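Local structure of lytic polysaccharide monooxygenase ([Kitasatospora] papulosa, 6NDQ) at residues Lys101-Ala106 with Ser146-Ile151. The protein probably cleaves cellulose or a related polysaccharide by copper-dependent oxidation of its glycosidic linkages. Numbering follows the deposited sequence.
Sequences KLYDQA and SQNYEI
The carbonyl oxygen of Leu102 is gripped by two N-H groups of the facing strand, which reach it from opposite faces of its plane. Tyr149 N gives the backbone bond to Leu102 O at 3.2 Å, standing well above the carbonyl plane, while Asn148 ND2 donates to Leu102 O, also at 3.2 Å, along a bent path of 138°. Asn148 can do this because its CG sits beside its own backbone N (chi1 -67°), which turns the amide across to the neighbouring strand; the same ND2 lies at the edge of the Tyr103 ring, 3.6 Å from its CD1. A straighter backbone bond, Leu102 N to Tyr149 O (2.7 Å), completes the Leu102–Tyr149 hydrogen-bonded pair. Beyond this pair, Tyr149 OH gives a short 2.5 Å bond to the anti lone pair of Asp104 OD2. His108 N also donates to this carboxylate oxygen and Gly109 N to the phenol, tying the strand pair to the loop leading into strand 110-118. A phenylalanine in place of Tyr149 would probably leave buried Asp104 with His108 N but without the phenol, and cost Gly109 N its acceptor. Nearby, Leu102 CD1 meets Ile151 CD1 at 3.7 Å, and both side chains touch Phe113. The pairing is that of antiparallel strands 97-104 and 148-154 in a three-stranded sheet packed on a second, larger one, characteristic of the immunoglobulin-like beta-sandwich core of lytic polysaccharide monooxygenases.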
loop_
_atom_site.group_PDB
_atom_site.type_symbol
_atom_site.label_atom_id
_atom_site.label_comp_id
_atom_site.label_asym_id
_atom_site.label_seq_id
_atom_site.Cartn_x
_atom_site.Cartn_y
_atom_site.Cartn_z
ATOM N N LYS A 101 8.928 -5.435 1.236
ATOM C CA LYS A 101 9.584 -5.354 2.535
ATOM C C LYS A 101 8.658 -4.607 3.478
ATOM O O LYS A 101 8.297 -3.452 3.206
ATOM C CB LYS A 101 10.935 -4.638 2.414
ATOM C CG LYS A 101 11.784 -4.704 3.662
ATOM C CD LYS A 101 13.114 -4.000 3.411
ATOM C CE LYS A 101 13.577 -3.275 4.638
ATOM N NZ LYS A 101 14.785 -3.914 5.198
ATOM N N LEU A 102 8.240 -5.273 4.559
ATOM C CA LEU A 102 7.441 -4.629 5.588
ATOM C C LEU A 102 8.323 -4.287 6.789
ATOM O O LEU A 102 9.385 -4.891 7.007
ATOM C CB LEU A 102 6.250 -5.500 6.012
ATOM C CG LEU A 102 5.205 -5.660 4.898
ATOM C CD1 LEU A 102 5.472 -6.934 4.116
ATOM C CD2 LEU A 102 3.722 -5.601 5.383
ATOM N N TYR A 103 7.907 -3.254 7.517
ATOM C CA TYR A 103 8.482 -2.901 8.805
ATOM C C TYR A 103 7.399 -3.012 9.872
ATOM O O TYR A 103 6.312 -2.443 9.718
ATOM C CB TYR A 103 9.083 -1.492 8.781
ATOM C CG TYR A 103 9.643 -1.118 10.120
ATOM C CD1 TYR A 103 10.751 -1.783 10.631
ATOM C CD2 TYR A 103 9.055 -0.130 10.888
ATOM C CE1 TYR A 103 11.269 -1.459 11.860
ATOM C CE2 TYR A 103 9.569 0.199 12.125
ATOM C CZ TYR A 103 10.678 -0.469 12.605
ATOM O OH TYR A 103 11.206 -0.152 13.840
ATOM N N ASP A 104 7.700 -3.745 10.950
ATOM C CA ASP A 104 6.753 -4.068 12.017
ATOM C C ASP A 104 7.454 -3.830 13.347
ATOM O O ASP A 104 8.071 -4.751 13.892
ATOM C CB ASP A 104 6.281 -5.495 11.886
ATOM C CG ASP A 104 5.427 -5.942 13.062
ATOM O OD1 ASP A 104 4.995 -5.082 13.866
ATOM O OD2 ASP A 104 5.173 -7.154 13.162
ATOM N N GLN A 105 7.336 -2.610 13.874
ATOM C CA GLN A 105 8.060 -2.268 15.094
ATOM C C GLN A 105 7.821 -3.301 16.192
ATOM O O GLN A 105 8.772 -3.793 16.812
ATOM C CB GLN A 105 7.660 -0.874 15.572
ATOM C CG GLN A 105 8.456 -0.393 16.771
ATOM C CD GLN A 105 8.032 -1.068 18.064
ATOM O OE1 GLN A 105 6.845 -1.329 18.276
ATOM N NE2 GLN A 105 9.003 -1.366 18.931
ATOM N N ALA A 106 6.555 -3.638 16.445
ATOM C CA ALA A 106 6.185 -4.467 17.587
ATOM C C ALA A 106 6.341 -5.967 17.342
ATOM O O ALA A 106 5.986 -6.759 18.229
ATOM C CB ALA A 106 4.740 -4.167 17.996
ATOM N N SER A 146 8.950 -10.686 13.742
ATOM C CA SER A 146 10.190 -10.011 13.397
ATOM C C SER A 146 9.881 -8.532 13.257
ATOM O O SER A 146 8.716 -8.122 13.253
ATOM C CB SER A 146 10.781 -10.574 12.103
ATOM O OG SER A 146 12.037 -9.973 11.822
ATOM N N GLN A 147 10.933 -7.735 13.107
ATOM C CA GLN A 147 10.728 -6.326 12.809
ATOM C C GLN A 147 10.705 -6.023 11.319
ATOM O O GLN A 147 10.280 -4.929 10.936
ATOM C CB GLN A 147 11.807 -5.486 13.476
ATOM C CG GLN A 147 11.580 -5.315 14.963
ATOM C CD GLN A 147 12.357 -4.151 15.504
ATOM O OE1 GLN A 147 13.558 -4.255 15.742
ATOM N NE2 GLN A 147 11.683 -3.024 15.689
ATOM N N ASN A 148 11.177 -6.949 10.483
ATOM C CA ASN A 148 11.092 -6.815 9.034
ATOM C C ASN A 148 10.656 -8.144 8.447
ATOM O O ASN A 148 11.158 -9.204 8.846
ATOM C CB ASN A 148 12.424 -6.368 8.434
ATOM C CG ASN A 148 12.785 -4.961 8.842
ATOM O OD1 ASN A 148 13.525 -4.761 9.802
ATOM N ND2 ASN A 148 12.227 -3.974 8.143
ATOM N N TYR A 149 9.690 -8.078 7.541
ATOM C CA TYR A 149 9.263 -9.202 6.728
ATOM C C TYR A 149 9.566 -8.886 5.272
ATOM O O TYR A 149 9.339 -7.762 4.813
ATOM C CB TYR A 149 7.762 -9.487 6.889
ATOM C CG TYR A 149 7.294 -9.454 8.326
ATOM C CD1 TYR A 149 7.760 -10.386 9.248
ATOM C CD2 TYR A 149 6.399 -8.484 8.765
ATOM C CE1 TYR A 149 7.346 -10.355 10.548
ATOM C CE2 TYR A 149 5.966 -8.446 10.082
ATOM C CZ TYR A 149 6.446 -9.389 10.967
ATOM O OH TYR A 149 6.044 -9.371 12.279
ATOM N N GLU A 150 10.053 -9.884 4.543
ATOM C CA GLU A 150 10.332 -9.745 3.121
ATOM C C GLU A 150 9.550 -10.805 2.366
ATOM O O GLU A 150 9.596 -11.983 2.725
ATOM C CB GLU A 150 11.830 -9.881 2.823
ATOM C CG GLU A 150 12.651 -8.656 3.164
ATOM C CD GLU A 150 14.132 -8.876 2.905
ATOM O OE1 GLU A 150 14.479 -9.423 1.831
ATOM O OE2 GLU A 150 14.944 -8.521 3.787
ATOM N N ILE A 151 8.825 -10.384 1.338
ATOM C CA ILE A 151 8.053 -11.280 0.484
ATOM C C ILE A 151 8.665 -11.241 -0.909
ATOM O O ILE A 151 8.583 -10.209 -1.601
ATOM C CB ILE A 151 6.571 -10.891 0.437
ATOM C CG1 ILE A 151 6.014 -10.757 1.852
ATOM C CG2 ILE A 151 5.786 -11.912 -0.407
ATOM C CD1 ILE A 151 4.878 -9.795 1.903
HETATM O O HOH W 1 13.723 -0.717 14.868
#